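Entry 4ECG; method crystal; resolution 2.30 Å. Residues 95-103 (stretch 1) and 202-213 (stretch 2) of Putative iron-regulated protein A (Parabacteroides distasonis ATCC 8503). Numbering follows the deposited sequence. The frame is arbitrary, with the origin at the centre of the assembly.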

# COMPACT_ATOMS: atom_id res chain seq x y z
N LEU A 95 3.05 -4.21 5.93
CA LEU A 95 1.68 -4.43 6.37
C LEU A 95 1.67 -5.35 7.58
O LEU A 95 0.60 -5.57 8.19
CB LEU A 95 0.85 -5.06 5.26
CG LEU A 95 0.41 -4.08 4.18
CD1 LEU A 95 -0.03 -4.91 2.99
CD2 LEU A 95 -0.67 -3.15 4.75
N PHE A 96 2.83 -5.90 7.93
CA PHE A 96 2.92 -6.66 9.19
C PHE A 96 2.67 -5.75 10.36
O PHE A 96 2.76 -4.54 10.22
CB PHE A 96 4.24 -7.39 9.36
CG PHE A 96 5.44 -6.56 9.13
CD1 PHE A 96 5.97 -5.80 10.14
CD2 PHE A 96 6.08 -6.55 7.89
CE1 PHE A 96 7.15 -5.07 9.95
CE2 PHE A 96 7.23 -5.80 7.67
CZ PHE A 96 7.78 -5.06 8.71
N GLY A 97 2.38 -6.33 11.52
CA GLY A 97 2.16 -5.52 12.70
C GLY A 97 0.74 -5.00 12.72
O GLY A 97 -0.19 -5.75 12.50
N VAL A 98 0.54 -3.73 13.00
CA VAL A 98 -0.80 -3.28 13.36
C VAL A 98 -1.75 -3.39 12.15
O VAL A 98 -2.90 -3.81 12.30
CB VAL A 98 -0.76 -1.85 13.97
CG1 VAL A 98 -2.15 -1.38 14.41
CG2 VAL A 98 0.17 -1.77 15.16
N ALA A 99 -1.28 -3.04 10.96
CA ALA A 99 -2.12 -3.10 9.76
C ALA A 99 -2.76 -4.51 9.60
O ALA A 99 -3.96 -4.65 9.37
CB ALA A 99 -1.33 -2.68 8.52
N ASP A 100 -1.93 -5.54 9.78
CA ASP A 100 -2.36 -6.93 9.75
C ASP A 100 -3.21 -7.29 10.97
O ASP A 100 -4.31 -7.77 10.84
CB ASP A 100 -1.13 -7.86 9.70
CG ASP A 100 -1.50 -9.33 9.61
OD1 ASP A 100 -2.04 -9.71 8.56
OD2 ASP A 100 -1.21 -10.10 10.54
N LEU A 101 -2.71 -7.01 12.16
CA LEU A 101 -3.29 -7.54 13.38
C LEU A 101 -4.68 -6.98 13.72
O LEU A 101 -5.55 -7.71 14.27
CB LEU A 101 -2.29 -7.34 14.55
CG LEU A 101 -1.07 -8.32 14.55
CD1 LEU A 101 -0.15 -7.95 15.70
CD2 LEU A 101 -1.47 -9.83 14.60
N ALA A 102 -4.90 -5.70 13.40
CA ALA A 102 -6.17 -5.02 13.77
C ALA A 102 -7.00 -4.89 12.53
O ALA A 102 -7.93 -4.15 12.49
CB ALA A 102 -5.92 -3.66 14.40
N GLN A 103 -6.62 -5.62 11.49
CA GLN A 103 -7.44 -5.74 10.30
C GLN A 103 -7.56 -4.43 9.53
O GLN A 103 -8.51 -4.26 8.80
CB GLN A 103 -8.83 -6.21 10.68
CG GLN A 103 -8.88 -7.50 11.48
CD GLN A 103 -8.87 -8.64 10.53
OE1 GLN A 103 -7.84 -8.87 9.86
NE2 GLN A 103 -10.03 -9.29 10.37
N SER A 202 -6.92 -6.48 22.88
CA SER A 202 -6.44 -7.84 22.86
C SER A 202 -5.43 -8.10 21.72
O SER A 202 -4.42 -8.74 21.94
CB SER A 202 -7.63 -8.76 22.72
OG SER A 202 -7.24 -10.08 22.98
N ASP A 203 -5.74 -7.61 20.52
CA ASP A 203 -4.88 -7.78 19.32
C ASP A 203 -3.59 -6.88 19.27
O ASP A 203 -2.59 -7.23 18.67
CB ASP A 203 -5.69 -7.44 18.06
CG ASP A 203 -6.90 -8.31 17.84
OD1 ASP A 203 -7.00 -9.46 18.33
OD2 ASP A 203 -7.76 -7.82 17.08
N VAL A 204 -3.68 -5.68 19.84
CA VAL A 204 -2.58 -4.72 19.82
C VAL A 204 -2.47 -4.08 21.19
O VAL A 204 -2.90 -2.95 21.41
CB VAL A 204 -2.81 -3.60 18.77
CG1 VAL A 204 -1.65 -2.62 18.82
CG2 VAL A 204 -3.03 -4.20 17.39
N PRO A 205 -1.89 -4.83 22.15
CA PRO A 205 -1.85 -4.32 23.51
C PRO A 205 -0.84 -3.22 23.72
O PRO A 205 -1.13 -2.28 24.40
CB PRO A 205 -1.48 -5.56 24.35
CG PRO A 205 -0.87 -6.53 23.38
CD PRO A 205 -1.53 -6.26 22.07
N SER A 206 0.35 -3.38 23.17
CA SER A 206 1.49 -2.49 23.46
C SER A 206 2.12 -1.95 22.15
O SER A 206 1.73 -2.30 21.06
CB SER A 206 2.51 -3.22 24.33
OG SER A 206 3.04 -4.35 23.65
N SER A 207 3.10 -1.09 22.28
CA SER A 207 3.70 -0.47 21.11
C SER A 207 4.34 -1.49 20.17
O SER A 207 5.11 -2.32 20.60
CB SER A 207 4.74 0.55 21.56
OG SER A 207 5.51 1.00 20.46
N TYR A 208 4.01 -1.44 18.89
CA TYR A 208 4.58 -2.40 17.95
C TYR A 208 5.97 -1.97 17.65
O TYR A 208 6.81 -2.82 17.45
CB TYR A 208 3.75 -2.56 16.65
CG TYR A 208 4.13 -3.82 15.87
CD1 TYR A 208 3.59 -5.04 16.21
CD2 TYR A 208 5.06 -3.76 14.82
CE1 TYR A 208 3.96 -6.19 15.51
CE2 TYR A 208 5.43 -4.90 14.11
CZ TYR A 208 4.89 -6.13 14.46
OH TYR A 208 5.27 -7.28 13.76
N ALA A 209 6.21 -0.65 17.61
CA ALA A 209 7.54 -0.13 17.33
C ALA A 209 8.51 -0.63 18.38
O ALA A 209 9.65 -1.01 18.05
CB ALA A 209 7.56 1.41 17.27
N GLU A 210 8.09 -0.61 19.63
CA GLU A 210 8.95 -1.01 20.72
C GLU A 210 9.20 -2.52 20.68
O GLU A 210 10.34 -2.97 20.82
CB GLU A 210 8.38 -0.58 22.07
CG GLU A 210 8.46 0.94 22.34
CD GLU A 210 9.89 1.53 22.27
OE1 GLU A 210 10.87 0.91 22.83
OE2 GLU A 210 10.03 2.63 21.66
N ALA A 211 8.15 -3.31 20.46
CA ALA A 211 8.33 -4.76 20.36
C ALA A 211 9.28 -5.06 19.22
O ALA A 211 10.18 -5.93 19.37
CB ALA A 211 7.02 -5.45 20.14
N MSE A 212 9.15 -4.35 18.09
CA MSE A 212 10.14 -4.56 17.03
C MSE A 212 11.56 -4.12 17.42
O MSE A 212 12.53 -4.86 17.13
CB MSE A 212 9.73 -3.99 15.67
CG MSE A 212 9.43 -5.09 14.62
SE MSE A 212 9.36 -4.28 12.96
CE MSE A 212 10.64 -5.39 12.11
N LYS A 213 11.73 -2.96 18.08
CA LYS A 213 13.08 -2.53 18.46
C LYS A 213 13.70 -3.49 19.50
O LYS A 213 14.86 -3.83 19.37
CB LYS A 213 13.13 -1.04 18.87
CG LYS A 213 12.96 -0.11 17.65
CD LYS A 213 13.23 1.38 17.86
CE LYS A 213 12.17 2.04 18.73
NZ LYS A 213 11.86 3.40 18.26

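The two stretches pack through apolar contacts, with no hydrogen bond or salt bridge between them. Together they bury 420 Å² of surface.

Stretch 2 begins at the exposed end of the contact. Ser-202 does not reach stretch 1. Asp-203 points its CA-to-CB bond toward the other stretch, and Asp-203 OD2 lies 3.6 Å from Leu-101 O. Both atoms are oxygens, and the approach is not a hydrogen bond. The residue is exposed, as is usual for a carboxylate.

Val-204 is buried and also points toward stretch 1. Its branched side chain meets three residues. Val-204 CG1 lies 4.2 Å from Val-98 CG2. Val-204 CG2 lies 4.2 Å from Ala-102 CB and 4.3 Å from Leu-101 CB, and is also 4.2 Å from Val-98 CG1. A compact apolar residue suits this place, since all its partners here are aliphatic. Ala-102, the first residue past the short helix 98-101, offers only a methyl group.

Pro-205 and Ser-206 make no contact. Ser-207 points away from stretch 1 and serves its own helix instead. It is the N-cap, and Ser-207 OG accepts a hydrogen bond from Glu-210 N at 3.2 Å. This bond satisfies a backbone NH in the first turn, where no preceding helical carbonyl is available.

Tyr-208 opens that helix and gives the largest share of the contact, 82 Å². Its chi1 is t, and one face of the ring lies against Gly-97. Gly-97 CA sits over that face, 3.3 Å from Tyr-208 CZ. Gly-97 CA is 3.5 Å from the Tyr-208 ring centroid and 19° off the normal, a CH-pi contact. Glycine suits this place for two reasons. An ideal CB on Gly-97 would fall 2.7 Å from Tyr-208 CE2, a clash. At phi 83° and psi -134° it would also jam against the carbonyl O of Phe-96. Gly-97 is itself the N-cap of helix 98-101. Around the same tyrosine, Val-98 CG2 packs 4.0 Å from Tyr-208 CB, and Leu-101 CD1 reaches to 4.5 Å from Tyr-208 CE1. Phe-96 CD1 lies 4.1 Å from Tyr-208 CE2 and 4.0 Å from Tyr-208 OH, an oblique approach to both rings.

Ala-209, Glu-210 and Ala-211 stay out of reach. One turn after Tyr-208, selenomethionine Met-212 points toward stretch 1 again. Met-212 N bonds to Tyr-208 O at 2.9 Å. Met-212 SE lies 3.8 Å from Phe-96 CE1 and 5.1 Å from the Phe-96 ring centroid, again obliquely. The long, apolar side chain suits this buried site beside the phenyl ring.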